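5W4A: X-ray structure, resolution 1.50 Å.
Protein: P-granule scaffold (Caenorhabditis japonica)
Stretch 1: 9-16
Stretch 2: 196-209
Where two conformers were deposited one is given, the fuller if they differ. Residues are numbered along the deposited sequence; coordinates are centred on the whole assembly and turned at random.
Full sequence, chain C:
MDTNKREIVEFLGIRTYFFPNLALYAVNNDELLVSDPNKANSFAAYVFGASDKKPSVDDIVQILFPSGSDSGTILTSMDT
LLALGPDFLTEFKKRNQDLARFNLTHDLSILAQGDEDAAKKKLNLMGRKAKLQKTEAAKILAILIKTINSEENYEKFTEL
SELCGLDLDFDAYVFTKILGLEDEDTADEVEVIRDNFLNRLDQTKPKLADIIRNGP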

# COMPACT_ATOMS: atom_id res chain seq x y z
N VAL C 9 10.40 15.22 -0.67
CA VAL C 9 10.86 16.46 -0.05
C VAL C 9 9.66 17.11 0.65
O VAL C 9 8.50 16.76 0.43
CB VAL C 9 11.51 17.41 -1.05
CG1 VAL C 9 12.70 16.74 -1.73
CG2 VAL C 9 10.52 17.86 -2.10
N GLU C 10 9.97 18.08 1.52
CA GLU C 10 8.94 18.74 2.30
C GLU C 10 9.22 20.23 2.34
O GLU C 10 10.39 20.64 2.38
CB GLU C 10 8.88 18.15 3.71
CG GLU C 10 7.78 18.68 4.59
CD GLU C 10 7.59 17.81 5.84
OE1 GLU C 10 7.57 16.57 5.68
OE2 GLU C 10 7.42 18.40 6.93
N PHE C 11 8.14 21.02 2.32
CA PHE C 11 8.20 22.47 2.51
C PHE C 11 7.11 22.84 3.50
O PHE C 11 5.93 22.77 3.16
CB PHE C 11 8.00 23.22 1.20
CG PHE C 11 9.01 22.90 0.14
CD1 PHE C 11 8.77 21.91 -0.78
CD2 PHE C 11 10.22 23.58 0.09
CE1 PHE C 11 9.71 21.60 -1.77
CE2 PHE C 11 11.15 23.28 -0.93
CZ PHE C 11 10.87 22.27 -1.84
N LEU C 12 7.48 23.23 4.71
CA LEU C 12 6.52 23.78 5.70
C LEU C 12 5.14 23.08 5.70
O LEU C 12 4.10 23.68 5.44
CB LEU C 12 6.31 25.26 5.48
CG LEU C 12 5.55 25.87 6.66
CD1 LEU C 12 6.41 25.86 7.91
CD2 LEU C 12 5.12 27.26 6.31
N GLY C 13 5.17 21.82 6.03
CA GLY C 13 3.95 21.03 6.15
C GLY C 13 3.46 20.36 4.88
O GLY C 13 2.46 19.63 4.93
N ILE C 14 4.10 20.60 3.75
CA ILE C 14 3.67 20.03 2.48
C ILE C 14 4.74 19.01 2.07
O ILE C 14 5.82 19.38 1.62
CB ILE C 14 3.44 21.08 1.38
CG1 ILE C 14 2.47 22.20 1.86
CG2 ILE C 14 2.87 20.35 0.15
CD1 ILE C 14 2.09 23.22 0.76
N ARG C 15 4.41 17.73 2.22
CA ARG C 15 5.27 16.62 1.83
C ARG C 15 4.88 16.14 0.43
O ARG C 15 3.70 15.91 0.15
CB ARG C 15 5.10 15.50 2.86
CG ARG C 15 5.79 14.22 2.57
CD ARG C 15 5.60 13.29 3.83
NE ARG C 15 5.91 11.92 3.53
CZ ARG C 15 7.09 11.34 3.67
NH1 ARG C 15 8.16 12.01 4.12
NH2 ARG C 15 7.19 10.08 3.37
N THR C 16 5.87 16.06 -0.46
CA THR C 16 5.60 15.84 -1.88
C THR C 16 6.75 15.10 -2.57
O THR C 16 7.91 15.28 -2.23
CB THR C 16 5.32 17.19 -2.58
OG1 THR C 16 4.99 16.96 -3.96
CG2 THR C 16 6.46 18.14 -2.52
N ASN C 196 -6.73 14.55 5.17
CA ASN C 196 -5.36 14.20 5.57
C ASN C 196 -4.38 15.33 5.25
O ASN C 196 -3.53 15.67 6.07
CB ASN C 196 -4.90 12.93 4.86
CG ASN C 196 -5.59 11.68 5.37
OD1 ASN C 196 -6.32 11.69 6.39
ND2 ASN C 196 -5.36 10.58 4.65
N PHE C 197 -4.49 15.90 4.05
CA PHE C 197 -3.63 17.02 3.69
C PHE C 197 -3.92 18.25 4.55
O PHE C 197 -2.98 18.86 5.10
CB PHE C 197 -3.81 17.35 2.20
CG PHE C 197 -3.02 18.54 1.76
CD1 PHE C 197 -1.70 18.68 2.13
CD2 PHE C 197 -3.59 19.49 0.95
CE1 PHE C 197 -0.95 19.81 1.74
CE2 PHE C 197 -2.82 20.61 0.53
CZ PHE C 197 -1.51 20.74 0.93
N LEU C 198 -5.21 18.60 4.71
CA LEU C 198 -5.58 19.73 5.57
C LEU C 198 -5.06 19.55 7.00
O LEU C 198 -4.68 20.54 7.66
CB LEU C 198 -7.10 19.93 5.56
CG LEU C 198 -7.74 20.45 4.27
CD1 LEU C 198 -9.24 20.32 4.21
CD2 LEU C 198 -7.36 21.95 4.09
N ASN C 199 -5.00 18.32 7.51
CA ASN C 199 -4.50 18.11 8.86
C ASN C 199 -3.06 18.57 9.00
O ASN C 199 -2.66 19.08 10.05
CB ASN C 199 -4.66 16.64 9.26
CG ASN C 199 -4.05 16.33 10.61
OD1 ASN C 199 -4.56 16.76 11.65
ND2 ASN C 199 -2.96 15.57 10.61
N ARG C 200 -2.25 18.39 7.95
CA ARG C 200 -0.90 18.91 7.99
C ARG C 200 -0.91 20.42 7.78
O ARG C 200 -0.19 21.15 8.47
CB ARG C 200 -0.03 18.25 6.92
CG ARG C 200 0.21 16.75 7.10
CD ARG C 200 1.17 16.41 8.29
NE ARG C 200 2.39 17.22 8.36
CZ ARG C 200 3.55 16.94 7.75
NH1 ARG C 200 3.70 15.86 6.97
NH2 ARG C 200 4.59 17.75 7.92
N LEU C 201 -1.73 20.92 6.85
CA LEU C 201 -1.75 22.35 6.57
C LEU C 201 -2.23 23.16 7.75
O LEU C 201 -1.79 24.29 7.96
CB LEU C 201 -2.68 22.66 5.41
CG LEU C 201 -2.18 22.57 4.00
CD1 LEU C 201 -3.27 23.18 3.13
CD2 LEU C 201 -0.85 23.29 3.79
N ASP C 202 -3.21 22.64 8.48
CA ASP C 202 -3.73 23.41 9.60
C ASP C 202 -2.62 23.82 10.56
O ASP C 202 -2.78 24.82 11.27
CB ASP C 202 -4.82 22.62 10.32
CG ASP C 202 -6.14 22.61 9.57
OD1 ASP C 202 -6.45 23.56 8.80
OD2 ASP C 202 -6.90 21.65 9.78
N GLN C 203 -1.49 23.11 10.59
CA GLN C 203 -0.39 23.43 11.51
C GLN C 203 0.67 24.37 10.94
O GLN C 203 1.49 24.89 11.72
CB GLN C 203 0.30 22.14 11.96
CG GLN C 203 -0.64 21.22 12.69
CD GLN C 203 -1.23 21.86 13.96
OE1 GLN C 203 -0.56 22.65 14.65
NE2 GLN C 203 -2.48 21.52 14.27
N THR C 204 0.67 24.64 9.66
CA THR C 204 1.78 25.40 9.07
C THR C 204 1.33 26.55 8.19
O THR C 204 2.01 27.58 8.14
CB THR C 204 2.61 24.43 8.24
OG1 THR C 204 1.77 23.87 7.21
CG2 THR C 204 3.13 23.31 9.09
N LYS C 205 0.23 26.39 7.48
CA LYS C 205 -0.25 27.37 6.51
C LYS C 205 -1.76 27.38 6.60
O LYS C 205 -2.48 26.99 5.68
CB LYS C 205 0.24 27.06 5.09
CG LYS C 205 1.67 27.53 4.78
CD LYS C 205 1.84 28.99 5.24
CE LYS C 205 3.05 29.75 4.70
NZ LYS C 205 3.17 31.03 5.53
N PRO C 206 -2.29 27.90 7.72
CA PRO C 206 -3.75 27.99 7.86
C PRO C 206 -4.44 28.74 6.74
O PRO C 206 -5.58 28.40 6.45
CB PRO C 206 -3.93 28.72 9.20
CG PRO C 206 -2.64 28.62 9.89
CD PRO C 206 -1.58 28.52 8.84
N LYS C 207 -3.81 29.77 6.14
CA LYS C 207 -4.43 30.48 5.01
C LYS C 207 -4.69 29.53 3.86
O LYS C 207 -5.71 29.65 3.19
CB LYS C 207 -3.53 31.61 4.50
CG LYS C 207 -3.48 32.79 5.36
CD LYS C 207 -2.43 33.79 4.85
CE LYS C 207 -2.18 34.83 5.90
NZ LYS C 207 -1.16 35.81 5.44
N LEU C 208 -3.74 28.64 3.59
CA LEU C 208 -3.91 27.70 2.50
C LEU C 208 -5.03 26.74 2.82
O LEU C 208 -5.83 26.40 1.95
CB LEU C 208 -2.62 26.93 2.21
CG LEU C 208 -1.38 27.70 1.72
CD1 LEU C 208 -0.17 26.75 1.59
CD2 LEU C 208 -1.68 28.34 0.43
N ALA C 209 -5.09 26.26 4.07
CA ALA C 209 -6.18 25.37 4.46
C ALA C 209 -7.54 26.04 4.27
O ALA C 209 -8.49 25.43 3.77
CB ALA C 209 -5.99 24.92 5.91

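A β-hairpin near the start of the chain packs against residues 197-208, which run from one helix into the next, burying 458 Å² over both sides. V9 pairs with T16 through two backbone hydrogen bonds (V9 N to T16 O and T16 N to V9 O, each 2.9 Å), and F11 pairs likewise with I14, closing a type I' turn; neither V9 nor F11 reaches the second stretch. E10, between them, points toward it, and its extended side chain (chi1 and chi2 both t) brings OE2 to 3.1 Å from R200 NH2, a salt bridge that is also a hydrogen bond, with the carboxylate oxygen lying near the guanidinium plane. L12, at the tip, makes both polar and apolar contacts. Its carbonyl O accepts a hydrogen bond from T204 OG1 at 2.9 Å, while its side chain lies against T204 (L12 CG to T204 CB, 3.6 Å) and against the aliphatic part of K205 (L12 CD2 to K205 CE, 3.6 Å). G13 brings the backbones closest, its CA 5.6 Å from R200 CA. A CB here would sit 2.3 Å from T204 OG1, a clash, and the backbone angles (88/-4) would also jam it against the L12 carbonyl; the turn and the packing both call for glycine. G13 O lies over one face of the R200 guanidinium and 3.5 Å from R200 CB. I14 starts out sideways, but its end comes nearer and enters an apolar pocket: I14 CG1 is 4.2 Å from F197 CE1, at the edge of the ring, and 4.0 Å from L201 CD2, while I14 CD1 is 4.3 Å from L208 CD1. Thus I14 touches residues from both helical segments. R15 adds a small contact, R15 CB to R200 NH1 at 4.4 Å, before its side chain leads away to partners elsewhere in the structure.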